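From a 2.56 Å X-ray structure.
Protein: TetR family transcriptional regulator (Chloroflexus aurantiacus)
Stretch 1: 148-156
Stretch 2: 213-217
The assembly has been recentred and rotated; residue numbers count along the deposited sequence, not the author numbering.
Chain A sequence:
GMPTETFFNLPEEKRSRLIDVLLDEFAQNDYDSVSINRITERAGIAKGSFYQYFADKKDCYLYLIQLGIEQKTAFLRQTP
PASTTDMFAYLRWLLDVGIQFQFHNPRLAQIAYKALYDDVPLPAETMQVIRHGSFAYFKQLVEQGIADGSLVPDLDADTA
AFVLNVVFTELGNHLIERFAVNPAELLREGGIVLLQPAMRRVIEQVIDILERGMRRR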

# COMPACT_ATOMS: atom_id res chain seq x y z
N ASP A 148 12.18 -21.91 16.39
CA ASP A 148 13.05 -21.47 17.48
C ASP A 148 12.40 -21.51 18.88
O ASP A 148 12.99 -21.05 19.86
CB ASP A 148 13.69 -20.09 17.18
CG ASP A 148 12.71 -18.97 16.92
OD1 ASP A 148 11.77 -18.81 17.72
OD2 ASP A 148 12.95 -18.18 15.99
N GLY A 149 11.20 -22.09 18.95
CA GLY A 149 10.49 -22.32 20.21
C GLY A 149 9.87 -21.09 20.86
O GLY A 149 9.39 -21.17 21.99
N SER A 150 9.84 -19.95 20.14
CA SER A 150 9.25 -18.72 20.69
C SER A 150 7.72 -18.73 20.60
O SER A 150 7.05 -18.19 21.49
CB SER A 150 9.83 -17.49 20.01
OG SER A 150 9.62 -17.53 18.61
N LEU A 151 7.16 -19.33 19.53
CA LEU A 151 5.70 -19.40 19.32
C LEU A 151 5.12 -20.74 19.78
O LEU A 151 5.87 -21.70 19.95
CB LEU A 151 5.35 -19.15 17.83
CG LEU A 151 5.87 -17.85 17.21
CD1 LEU A 151 5.46 -17.75 15.76
CD2 LEU A 151 5.36 -16.63 17.97
N VAL A 152 3.77 -20.80 19.97
CA VAL A 152 3.04 -22.02 20.38
C VAL A 152 3.40 -23.19 19.43
O VAL A 152 3.38 -23.02 18.22
CB VAL A 152 1.50 -21.76 20.46
CG1 VAL A 152 0.73 -23.06 20.69
CG2 VAL A 152 1.17 -20.74 21.54
N PRO A 153 3.82 -24.36 19.97
CA PRO A 153 4.28 -25.46 19.09
C PRO A 153 3.22 -26.00 18.12
O PRO A 153 3.56 -26.35 16.99
CB PRO A 153 4.76 -26.54 20.07
CG PRO A 153 4.11 -26.21 21.37
CD PRO A 153 3.99 -24.72 21.40
N ASP A 154 1.95 -26.06 18.55
CA ASP A 154 0.85 -26.59 17.72
C ASP A 154 0.23 -25.55 16.76
O ASP A 154 -0.72 -25.86 16.04
CB ASP A 154 -0.24 -27.22 18.62
CG ASP A 154 -0.77 -26.27 19.67
OD1 ASP A 154 -1.69 -25.48 19.35
OD2 ASP A 154 -0.24 -26.29 20.81
N LEU A 155 0.79 -24.32 16.73
CA LEU A 155 0.29 -23.23 15.89
C LEU A 155 0.36 -23.54 14.40
O LEU A 155 1.39 -24.01 13.91
CB LEU A 155 1.06 -21.93 16.21
CG LEU A 155 0.51 -20.62 15.60
CD1 LEU A 155 -0.81 -20.23 16.23
CD2 LEU A 155 1.50 -19.49 15.78
N ASP A 156 -0.75 -23.30 13.67
CA ASP A 156 -0.78 -23.47 12.22
C ASP A 156 -0.26 -22.19 11.57
O ASP A 156 -0.85 -21.12 11.76
CB ASP A 156 -2.21 -23.78 11.74
CG ASP A 156 -2.29 -24.07 10.26
OD1 ASP A 156 -2.02 -25.22 9.86
OD2 ASP A 156 -2.63 -23.14 9.49
N GLY A 213 -1.70 -14.15 21.80
CA GLY A 213 -2.35 -15.22 21.05
C GLY A 213 -1.41 -16.22 20.40
O GLY A 213 -1.80 -17.37 20.20
N MSE A 214 -0.18 -15.79 20.07
CA MSE A 214 0.77 -16.64 19.33
C MSE A 214 2.01 -17.07 20.12
O MSE A 214 2.54 -18.15 19.86
CB MSE A 214 1.19 -15.98 18.01
CG MSE A 214 0.05 -15.75 17.08
SE MSE A 214 0.60 -14.88 15.46
CE MSE A 214 -1.15 -14.45 14.77
N ARG A 215 2.54 -16.19 21.00
CA ARG A 215 3.76 -16.50 21.76
C ARG A 215 3.55 -17.64 22.75
O ARG A 215 2.48 -17.75 23.34
CB ARG A 215 4.32 -15.26 22.47
CG ARG A 215 5.77 -15.42 22.91
CD ARG A 215 6.21 -14.34 23.87
NE ARG A 215 6.42 -13.06 23.20
CZ ARG A 215 7.56 -12.71 22.62
NH1 ARG A 215 8.59 -13.55 22.59
NH2 ARG A 215 7.68 -11.52 22.04
N ARG A 216 4.60 -18.49 22.92
CA ARG A 216 4.61 -19.65 23.83
C ARG A 216 4.40 -19.22 25.28
O ARG A 216 4.93 -18.19 25.70
CB ARG A 216 5.95 -20.41 23.69
CG ARG A 216 5.89 -21.87 24.09
CD ARG A 216 7.28 -22.46 24.21
NE ARG A 216 7.26 -23.92 24.21
CZ ARG A 216 7.57 -24.67 23.15
NH1 ARG A 216 7.94 -24.10 22.01
NH2 ARG A 216 7.54 -25.99 23.24
N ARG A 217 3.63 -20.02 26.05
CA ARG A 217 3.34 -19.75 27.46
C ARG A 217 4.55 -20.08 28.34
O ARG A 217 5.11 -21.20 28.21
CB ARG A 217 2.10 -20.54 27.92
OXT ARG A 217 4.96 -19.20 29.13
O HOH W 1 7.92 -17.38 24.62
O HOH W 2 7.58 -23.97 19.26

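The contact between residues 148-156 and 213-217 buries 461 Å², both sides summed, and more than a third of that area comes from two residues of the second stretch: Arg 216 (107 Å²) and Met 214, modelled as selenomethionine (70 Å²). They flank Arg 215, the first residue after the helix to leave helical phi/psi, so the account divides naturally between a backbone bridge, an extended arginine and a small apolar cluster.

The backbone evidence comes first. Val 152 N donates to Met 214 O at 2.9 Å with an N-H...O angle of 165°, and Arg 216 N donates to Ser 150 O at 2.9 Å with an angle of 173°. Short distances and nearly straight angles mark both as good hydrogen bonds. Together they frame a single beta bridge between Leu 151 and Arg 215, both of which have extended phi/psi values (-98/163 and -67/144). The close backbones also bring Leu 151 CA to 3.4 Å from Met 214 O, a CA-H...O contact whose angle at H, 121°, is far from linear. Beside the Arg 216 N to Ser 150 O bond, a water donates to Arg 216 O at 3.3 Å and, weakly, to Ser 150 O at 3.3 Å.

Arg 216 covers its large area by reach. Its CA-to-CB bond points sideways, and chi1, chi2 and chi3 are all t (-156°, -168°, -164°), so the side chain is extended as far as NE and carries the guanidinium to Gly 149 and Pro 153. At its end, Arg 216 NH1 donates to Gly 149 O at 3.3 Å with an N-H...O angle of 146°, a longer and more bent bond than those of the backbone. The carbonyl lies near the guanidinium plane, at its edge, where N-H groups point; Pro 153 lies over one face, with its CG 3.9 Å from Arg 216 NH2, so an apolar ring meets the flat surface that offers no N-H. A second water accepts a weak hydrogen bond from Arg 216 NH1 at 2.8 Å and donates to Leu 151 O at 2.9 Å, linking the two stretches again. Gly 149 has phi 74°, a positive value that by itself favours glycine.

Met 214 supplies the apolar part. The residue is buried, and Met 214 CB lies 4.2 Å from both Leu 151 CD2 and Leu 155 CD2, so the two leucines meet the base of the side chain. The m, t, t conformation (-61°, 179°, -169°) then leads the selenium end away from the first stretch. The CA-to-CB bond of Leu 155 points toward the second stretch, whereas that of Leu 151 points away overall, although the end of its side chain comes nearer. Leu 155 is positioned by a type I turn from Val 152, with Leu 155 N donating to Val 152 O at 3.3 Å. Branched Val 152 adds a packing contact beside the bridge, its CG2 3.7 Å from Arg 215 O.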